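AlkD2 (PDB 6M9M) is of unknown function but binds inosine-5'-monophosphate and belongs to the HEAT-like repeat family of DNA glycosylases. Local coordinates at residues I147-D156 and E183-I194. Numbering follows the deposited sequence.
Sequences IRRIADLKED and ELKNWKLESKEI
Ile147 turns its CG2 branch onto the aliphatic part of Glu183, 3.6 Å from CG. Ala151 CB packs against both Glu183 OE2 (3.4 Å) and the ring edge at Trp187 CZ2 (3.9 Å). Trp187 NE1 anchors that carboxylate, donating to Glu183 OE2 at 2.8 Å, almost straight (170°) and in the ring plane. Lys154 lays its chain over one indole face, CD 3.5 Å from the six-membered ring centroid, a CH-pi contact. Leu184 CD2 lies against the opposite face, toward its rim. The Lys154 chain is extended until a bend at chi4 (-69°), placing NZ 5.0 Å from the five-membered ring centroid, a cation-pi contact; water 1 links NZ to Glu183 OE2. Ile194 runs alongside the lysine. The contact joins helix 143-151 and the two type I turns at 151-156 to helix 177-185, the loop after it and the start of helix 192-201 in the all-helical HEAT-like fold, away from the IMP site. Glu155 bends at chi2 (-73°), and its OE1 accepts at 2.6 Å from Ser191 OG, which also caps helix 192-201 through Ile194 N. Water 2 bridges Glu155 OE2 and Ser191 N. Asp156 O meets Glu193 CG at 3.6 Å; the Asp156 carboxylate salt-bridges Arg123.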
ATOM      1  N   ILE A 147     -14.381   3.551  -6.390  1.00 12.28           N
ATOM      2  CA  ILE A 147     -15.406   2.714  -5.773  1.00 12.44           C
ATOM      3  C   ILE A 147     -15.479   1.359  -6.473  1.00 12.57           C
ATOM      4  O   ILE A 147     -15.542   0.308  -5.823  1.00 12.48           O
ATOM      5  CB  ILE A 147     -16.762   3.448  -5.778  1.00 13.35           C
ATOM      6  CG1 ILE A 147     -16.702   4.665  -4.849  1.00 13.65           C
ATOM      7  CG2 ILE A 147     -17.886   2.508  -5.374  1.00 14.40           C
ATOM      8  CD1 ILE A 147     -17.881   5.610  -5.002  1.00 15.40           C
ATOM      9  N   ARG A 148     -15.487   1.359  -7.812  0.99 12.95           N
ATOM     10  CA  ARG A 148     -15.637   0.104  -8.544  1.00 14.24           C
ATOM     11  C   ARG A 148     -14.469  -0.832  -8.266  1.00 12.70           C
ATOM     12  O   ARG A 148     -14.653  -2.042  -8.068  1.00 13.38           O
ATOM     13  CB  ARG A 148     -15.755   0.362 -10.051  1.00 17.31           C
ATOM     14  CG  ARG A 148     -15.890  -0.910 -10.878  1.00 21.63           C
ATOM     15  CD  ARG A 148     -15.849  -0.655 -12.375  0.60 25.39           C
ATOM     16  NE  ARG A 148     -14.486  -0.518 -12.888  0.65 28.59           N
ATOM     17  CZ  ARG A 148     -13.941   0.622 -13.310  0.66 30.66           C
ATOM     18  NH1 ARG A 148     -14.632   1.753 -13.292  0.73 30.98           N
ATOM     19  NH2 ARG A 148     -12.695   0.627 -13.761  0.74 31.63           N
ATOM     20  N   ARG A 149     -13.253  -0.289  -8.253  1.00 11.53           N
ATOM     21  CA  ARG A 149     -12.070  -1.116  -8.065  1.00 11.09           C
ATOM     22  C   ARG A 149     -12.032  -1.718  -6.668  1.00 11.19           C
ATOM     23  O   ARG A 149     -11.675  -2.886  -6.503  1.00 12.24           O
ATOM     24  CB  ARG A 149     -10.809  -0.282  -8.302  1.00 11.05           C
ATOM     25  CG  ARG A 149     -10.514  -0.072  -9.767  1.00 12.07           C
ATOM     26  CD  ARG A 149      -9.259   0.803  -9.972  1.00 12.65           C
ATOM     27  NE  ARG A 149      -8.812   0.688 -11.347  1.00 13.66           N
ATOM     28  CZ  ARG A 149      -9.314   1.388 -12.356  1.00 14.02           C
ATOM     29  NH1 ARG A 149     -10.232   2.322 -12.126  1.00 14.15           N
ATOM     30  NH2 ARG A 149      -8.880   1.153 -13.587  1.00 15.19           N
ATOM     31  N   ILE A 150     -12.383  -0.929  -5.659  1.00 11.42           N
ATOM     32  CA  ILE A 150     -12.371  -1.410  -4.286  1.00 11.27           C
ATOM     33  C   ILE A 150     -13.475  -2.440  -4.085  1.00 10.01           C
ATOM     34  O   ILE A 150     -13.262  -3.516  -3.503  1.00 10.77           O
ATOM     35  CB  ILE A 150     -12.524  -0.229  -3.312  1.00 10.72           C
ATOM     36  CG1 ILE A 150     -11.344   0.728  -3.406  1.00 11.36           C
ATOM     37  CG2 ILE A 150     -12.671  -0.747  -1.884  1.00 11.73           C
ATOM     38  CD1 ILE A 150     -11.661   2.134  -2.888  1.00 12.29           C
ATOM     39  N   ALA A 151     -14.682  -2.129  -4.571  1.00 11.54           N
ATOM     40  CA  ALA A 151     -15.834  -3.002  -4.348  1.00 11.04           C
ATOM     41  C   ALA A 151     -15.661  -4.353  -5.030  1.00 11.20           C
ATOM     42  O   ALA A 151     -16.261  -5.337  -4.582  1.00 12.27           O
ATOM     43  CB  ALA A 151     -17.111  -2.309  -4.831  1.00 12.70           C
ATOM     44  N   ASP A 152     -14.831  -4.433  -6.080  1.00 11.34           N
ATOM     45  CA  ASP A 152     -14.554  -5.712  -6.704  1.00 13.12           C
ATOM     46  C   ASP A 152     -13.924  -6.712  -5.741  1.00 12.16           C
ATOM     47  O   ASP A 152     -13.953  -7.919  -6.008  1.00 15.16           O
ATOM     48  CB  ASP A 152     -13.590  -5.567  -7.886  1.00 17.73           C
ATOM     49  CG  ASP A 152     -14.221  -4.964  -9.121  1.00 24.32           C
ATOM     50  OD1 ASP A 152     -15.445  -5.100  -9.305  1.00 26.18           O
ATOM     51  OD2 ASP A 152     -13.458  -4.386  -9.940  1.00 27.04           O
ATOM     52  N   LEU A 153     -13.304  -6.242  -4.658  1.00 10.58           N
ATOM     53  CA  LEU A 153     -12.664  -7.105  -3.680  1.00  9.37           C
ATOM     54  C   LEU A 153     -13.548  -7.401  -2.474  1.00  9.68           C
ATOM     55  O   LEU A 153     -13.061  -7.944  -1.472  1.00 10.60           O
ATOM     56  CB  LEU A 153     -11.313  -6.526  -3.253  1.00  9.89           C
ATOM     57  CG  LEU A 153     -10.137  -6.757  -4.205  1.00 10.73           C
ATOM     58  CD1 LEU A 153     -10.310  -6.079  -5.543  1.00 14.78           C
ATOM     59  CD2 LEU A 153      -8.841  -6.314  -3.543  1.00 11.59           C
ATOM     60  N   LYS A 154     -14.856  -7.118  -2.571  1.00 10.54           N
ATOM     61  CA  LYS A 154     -15.759  -7.346  -1.436  1.00 11.34           C
ATOM     62  C   LYS A 154     -15.938  -8.824  -1.084  1.00 12.10           C
ATOM     63  O   LYS A 154     -16.383  -9.128   0.032  1.00 12.86           O
ATOM     64  CB  LYS A 154     -17.122  -6.709  -1.709  1.00 12.25           C
ATOM     65  CG  LYS A 154     -17.894  -7.332  -2.857  1.00 13.43           C
ATOM     66  CD  LYS A 154     -19.028  -6.422  -3.300  1.00 14.84           C
ATOM     67  CE  LYS A 154     -19.819  -7.042  -4.436  1.00 17.17           C
ATOM     68  NZ  LYS A 154     -19.013  -7.096  -5.694  1.00 19.09           N
ATOM     69  N   GLU A 155     -15.603  -9.741  -1.992  1.00 11.46           N
ATOM     70  CA  GLU A 155     -15.646 -11.174  -1.732  1.00 11.55           C
ATOM     71  C   GLU A 155     -14.254 -11.756  -1.464  1.00 11.13           C
ATOM     72  O   GLU A 155     -14.066 -12.974  -1.552  1.00 12.94           O
ATOM     73  CB  GLU A 155     -16.283 -11.934  -2.907  1.00 12.43           C
ATOM     74  CG  GLU A 155     -17.734 -11.575  -3.236  1.00 12.48           C
ATOM     75  CD  GLU A 155     -18.743 -12.091  -2.234  1.00 13.94           C
ATOM     76  OE1 GLU A 155     -18.369 -12.845  -1.294  1.00 14.46           O
ATOM     77  OE2 GLU A 155     -19.935 -11.759  -2.390  1.00 15.69           O
ATOM     78  N   ASP A 156     -13.269 -10.915  -1.148  1.00 10.70           N
ATOM     79  CA  ASP A 156     -11.913 -11.417  -0.989  1.00 11.03           C
ATOM     80  C   ASP A 156     -11.844 -12.508   0.077  1.00 11.07           C
ATOM     81  O   ASP A 156     -12.484 -12.423   1.129  1.00 11.28           O
ATOM     82  CB  ASP A 156     -10.961 -10.284  -0.622  1.00 11.62           C
ATOM     83  CG  ASP A 156      -9.523 -10.611  -0.965  1.00 12.15           C
ATOM     84  OD1 ASP A 156      -8.843 -11.294  -0.171  1.00 11.28           O
ATOM     85  OD2 ASP A 156      -9.088 -10.184  -2.053  1.00 13.10           O
ATOM     86  N   GLU A 183     -23.612   2.197  -5.063  1.00 23.49           N
ATOM     87  CA  GLU A 183     -22.841   0.966  -5.178  1.00 22.56           C
ATOM     88  C   GLU A 183     -23.374  -0.105  -4.231  1.00 23.04           C
ATOM     89  O   GLU A 183     -23.606  -1.248  -4.639  1.00 23.45           O
ATOM     90  CB  GLU A 183     -21.366   1.258  -4.895  1.00 21.28           C
ATOM     91  CG  GLU A 183     -20.490   0.024  -4.777  1.00 21.59           C
ATOM     92  CD  GLU A 183     -20.393  -0.771  -6.061  1.00 22.58           C
ATOM     93  OE1 GLU A 183     -20.434  -0.164  -7.156  1.00 24.58           O
ATOM     94  OE2 GLU A 183     -20.274  -2.007  -5.969  1.00 22.16           O
ATOM     95  N   LEU A 184     -23.571   0.251  -2.957  1.00 22.54           N
ATOM     96  CA  LEU A 184     -23.962  -0.739  -1.957  1.00 23.30           C
ATOM     97  C   LEU A 184     -25.348  -1.303  -2.235  1.00 25.28           C
ATOM     98  O   LEU A 184     -25.599  -2.480  -1.959  1.00 25.15           O
ATOM     99  CB  LEU A 184     -23.912  -0.131  -0.551  1.00 23.21           C
ATOM    100  CG  LEU A 184     -22.551   0.389  -0.074  1.00 24.05           C
ATOM    101  CD1 LEU A 184     -22.616   0.916   1.356  1.00 24.80           C
ATOM    102  CD2 LEU A 184     -21.495  -0.695  -0.184  1.00 23.96           C
ATOM    103  N   LYS A 185     -26.253  -0.489  -2.782  1.00 27.50           N
ATOM    104  CA  LYS A 185     -27.605  -0.962  -3.044  1.00 30.12           C
ATOM    105  C   LYS A 185     -27.617  -2.133  -4.013  1.00 30.23           C
ATOM    106  O   LYS A 185     -28.555  -2.934  -3.982  1.00 31.39           O
ATOM    107  CB  LYS A 185     -28.452   0.185  -3.596  1.00 33.65           C
ATOM    108  CG  LYS A 185     -29.950  -0.089  -3.606  1.00 37.23           C
ATOM    109  CD  LYS A 185     -30.698   1.073  -4.228  1.00 40.30           C
ATOM    110  CE  LYS A 185     -32.189   0.794  -4.326  1.00 42.13           C
ATOM    111  NZ  LYS A 185     -32.876   1.830  -5.149  1.00 43.50           N
ATOM    112  N   ASN A 186     -26.591  -2.262  -4.856  1.00 30.32           N
ATOM    113  CA  ASN A 186     -26.540  -3.345  -5.828  1.00 31.79           C
ATOM    114  C   ASN A 186     -25.993  -4.649  -5.256  1.00 28.28           C
ATOM    115  O   ASN A 186     -26.037  -5.672  -5.948  1.00 30.04           O
ATOM    116  CB  ASN A 186     -25.679  -2.932  -7.024  1.00 36.96           C
ATOM    117  CG  ASN A 186     -26.334  -1.862  -7.874  1.00 40.96           C
ATOM    118  OD1 ASN A 186     -27.545  -1.877  -8.081  1.00 41.86           O
ATOM    119  ND2 ASN A 186     -25.534  -0.923  -8.363  1.00 43.22           N
ATOM    120  N   TRP A 187     -25.488  -4.649  -4.027  1.00 23.36           N
ATOM    121  CA  TRP A 187     -24.870  -5.845  -3.476  1.00 21.12           C
ATOM    122  C   TRP A 187     -25.934  -6.822  -2.989  1.00 22.18           C
ATOM    123  O   TRP A 187     -26.915  -6.429  -2.354  1.00 23.49           O
ATOM    124  CB  TRP A 187     -23.981  -5.479  -2.294  1.00 18.88           C
ATOM    125  CG  TRP A 187     -22.756  -4.695  -2.642  1.00 17.11           C
ATOM    126  CD1 TRP A 187     -22.458  -4.097  -3.833  1.00 17.71           C
ATOM    127  CD2 TRP A 187     -21.662  -4.407  -1.764  1.00 15.08           C
ATOM    128  NE1 TRP A 187     -21.235  -3.470  -3.750  1.00 16.90           N
ATOM    129  CE2 TRP A 187     -20.733  -3.648  -2.489  1.00 15.36           C
ATOM    130  CE3 TRP A 187     -21.368  -4.738  -0.431  1.00 15.18           C
ATOM    131  CZ2 TRP A 187     -19.553  -3.182  -1.926  1.00 14.50           C
ATOM    132  CZ3 TRP A 187     -20.181  -4.298   0.112  1.00 13.60           C
ATOM    133  CH2 TRP A 187     -19.294  -3.526  -0.630  1.00 14.01           C
ATOM    134  N   LYS A 188     -25.718  -8.104  -3.267  1.00 21.72           N
ATOM    135  CA  LYS A 188     -26.533  -9.193  -2.730  1.00 21.30           C
ATOM    136  C   LYS A 188     -25.783  -9.756  -1.523  1.00 18.72           C
ATOM    137  O   LYS A 188     -24.723 -10.367  -1.678  1.00 17.25           O
ATOM    138  CB  LYS A 188     -26.744 -10.262  -3.801  1.00 23.45           C
ATOM    139  CG  LYS A 188     -27.592 -11.436  -3.343  1.00 26.38           C
ATOM    140  CD  LYS A 188     -27.833 -12.428  -4.471  1.00 29.18           C
ATOM    141  CE  LYS A 188     -28.612 -13.635  -3.967  1.00 32.15           C
ATOM    142  NZ  LYS A 188     -28.828 -14.665  -5.024  1.00 34.28           N
ATOM    143  N   LEU A 189     -26.334  -9.550  -0.324  1.00 18.87           N
ATOM    144  CA  LEU A 189     -25.597  -9.761   0.930  1.00 17.51           C
ATOM    145  C   LEU A 189     -25.691 -11.204   1.435  1.00 17.02           C
ATOM    146  O   LEU A 189     -26.208 -11.502   2.513  1.00 19.33           O
ATOM    147  CB  LEU A 189     -26.085  -8.794   1.999  1.00 17.70           C
ATOM    148  CG  LEU A 189     -25.857  -7.325   1.683  1.00 18.09           C
ATOM    149  CD1 LEU A 189     -26.351  -6.511   2.865  1.00 19.10           C
ATOM    150  CD2 LEU A 189     -24.406  -7.006   1.400  1.00 17.35           C
ATOM    151  N   GLU A 190     -25.097 -12.096   0.666  1.00 15.23           N
ATOM    152  CA  GLU A 190     -25.166 -13.528   0.910  1.00 15.25           C
ATOM    153  C   GLU A 190     -23.976 -14.054   1.708  1.00 13.99           C
ATOM    154  O   GLU A 190     -24.162 -14.704   2.740  1.00 14.99           O
ATOM    155  CB  GLU A 190     -25.269 -14.204  -0.458  1.00 16.71           C
ATOM    156  CG  GLU A 190     -25.619 -15.649  -0.468  1.00 18.80           C
ATOM    157  CD  GLU A 190     -25.981 -16.109  -1.873  1.00 22.10           C
ATOM    158  OE1 GLU A 190     -25.066 -16.198  -2.721  1.00 21.78           O
ATOM    159  OE2 GLU A 190     -27.180 -16.343  -2.135  1.00 25.77           O
ATOM    160  N   SER A 191     -22.761 -13.811   1.250  1.00 12.13           N
ATOM    161  CA  SER A 191     -21.610 -14.453   1.864  1.00 11.64           C
ATOM    162  C   SER A 191     -21.231 -13.795   3.192  1.00 11.45           C
ATOM    163  O   SER A 191     -21.564 -12.641   3.475  1.00 11.86           O
ATOM    164  CB  SER A 191     -20.396 -14.423   0.941  1.00 10.93           C
ATOM    165  OG  SER A 191     -19.959 -13.098   0.764  1.00 11.39           O
ATOM    166  N   LYS A 192     -20.487 -14.550   4.004  1.00 11.41           N
ATOM    167  CA  LYS A 192     -19.875 -13.976   5.198  1.00 12.16           C
ATOM    168  C   LYS A 192     -18.995 -12.794   4.824  1.00 11.78           C
ATOM    169  O   LYS A 192     -19.018 -11.742   5.473  1.00 11.81           O
ATOM    170  CB  LYS A 192     -19.049 -15.063   5.899  1.00 13.68           C
ATOM    171  CG  LYS A 192     -18.239 -14.591   7.092  1.00 16.00           C
ATOM    172  CD  LYS A 192     -17.239 -15.648   7.563  1.00 19.19           C
ATOM    173  CE  LYS A 192     -16.058 -15.754   6.619  1.00 22.33           C
ATOM    174  NZ  LYS A 192     -15.021 -16.682   7.147  1.00 25.01           N
ATOM    175  N   GLU A 193     -18.227 -12.955   3.753  0.93 10.16           N
ATOM    176  CA  GLU A 193     -17.274 -11.946   3.318  0.93 10.47           C
ATOM    177  C   GLU A 193     -17.960 -10.632   2.979  0.93 10.01           C
ATOM    178  O   GLU A 193     -17.555  -9.568   3.464  0.93 10.21           O
ATOM    179  CB  GLU A 193     -16.543 -12.498   2.098  0.93 11.20           C
ATOM    180  CG  GLU A 193     -15.570 -13.637   2.413  0.93 12.52           C
ATOM    181  CD  GLU A 193     -16.162 -15.044   2.392  0.93 14.64           C
ATOM    182  OE1 GLU A 193     -17.408 -15.225   2.401  0.93 13.06           O
ATOM    183  OE2 GLU A 193     -15.347 -15.981   2.344  0.93 19.28           O
ATOM    184  N   ILE A 194     -19.004 -10.678   2.141  1.00 10.95           N
ATOM    185  CA  ILE A 194     -19.617  -9.429   1.696  1.00 11.65           C
ATOM    186  C   ILE A 194     -20.310  -8.725   2.857  1.00 12.14           C
ATOM    187  O   ILE A 194     -20.363  -7.487   2.905  1.00 12.20           O
ATOM    188  CB  ILE A 194     -20.551  -9.662   0.490  1.00 11.49           C
ATOM    189  CG1 ILE A 194     -20.825  -8.335  -0.219  1.00 12.44           C
ATOM    190  CG2 ILE A 194     -21.850 -10.349   0.931  1.00 12.15           C
ATOM    191  CD1 ILE A 194     -21.594  -8.470  -1.511  1.00 14.31           C
TER
HETATM  192  O   HOH W   1     -18.962  -4.497  -6.865  1.00 24.75           O
HETATM  193  O   HOH W   2     -22.142 -13.046  -1.547  1.00 14.28           O
HETATM  194  O   HOH W   3     -14.345 -15.581  -0.591  1.00 19.40           O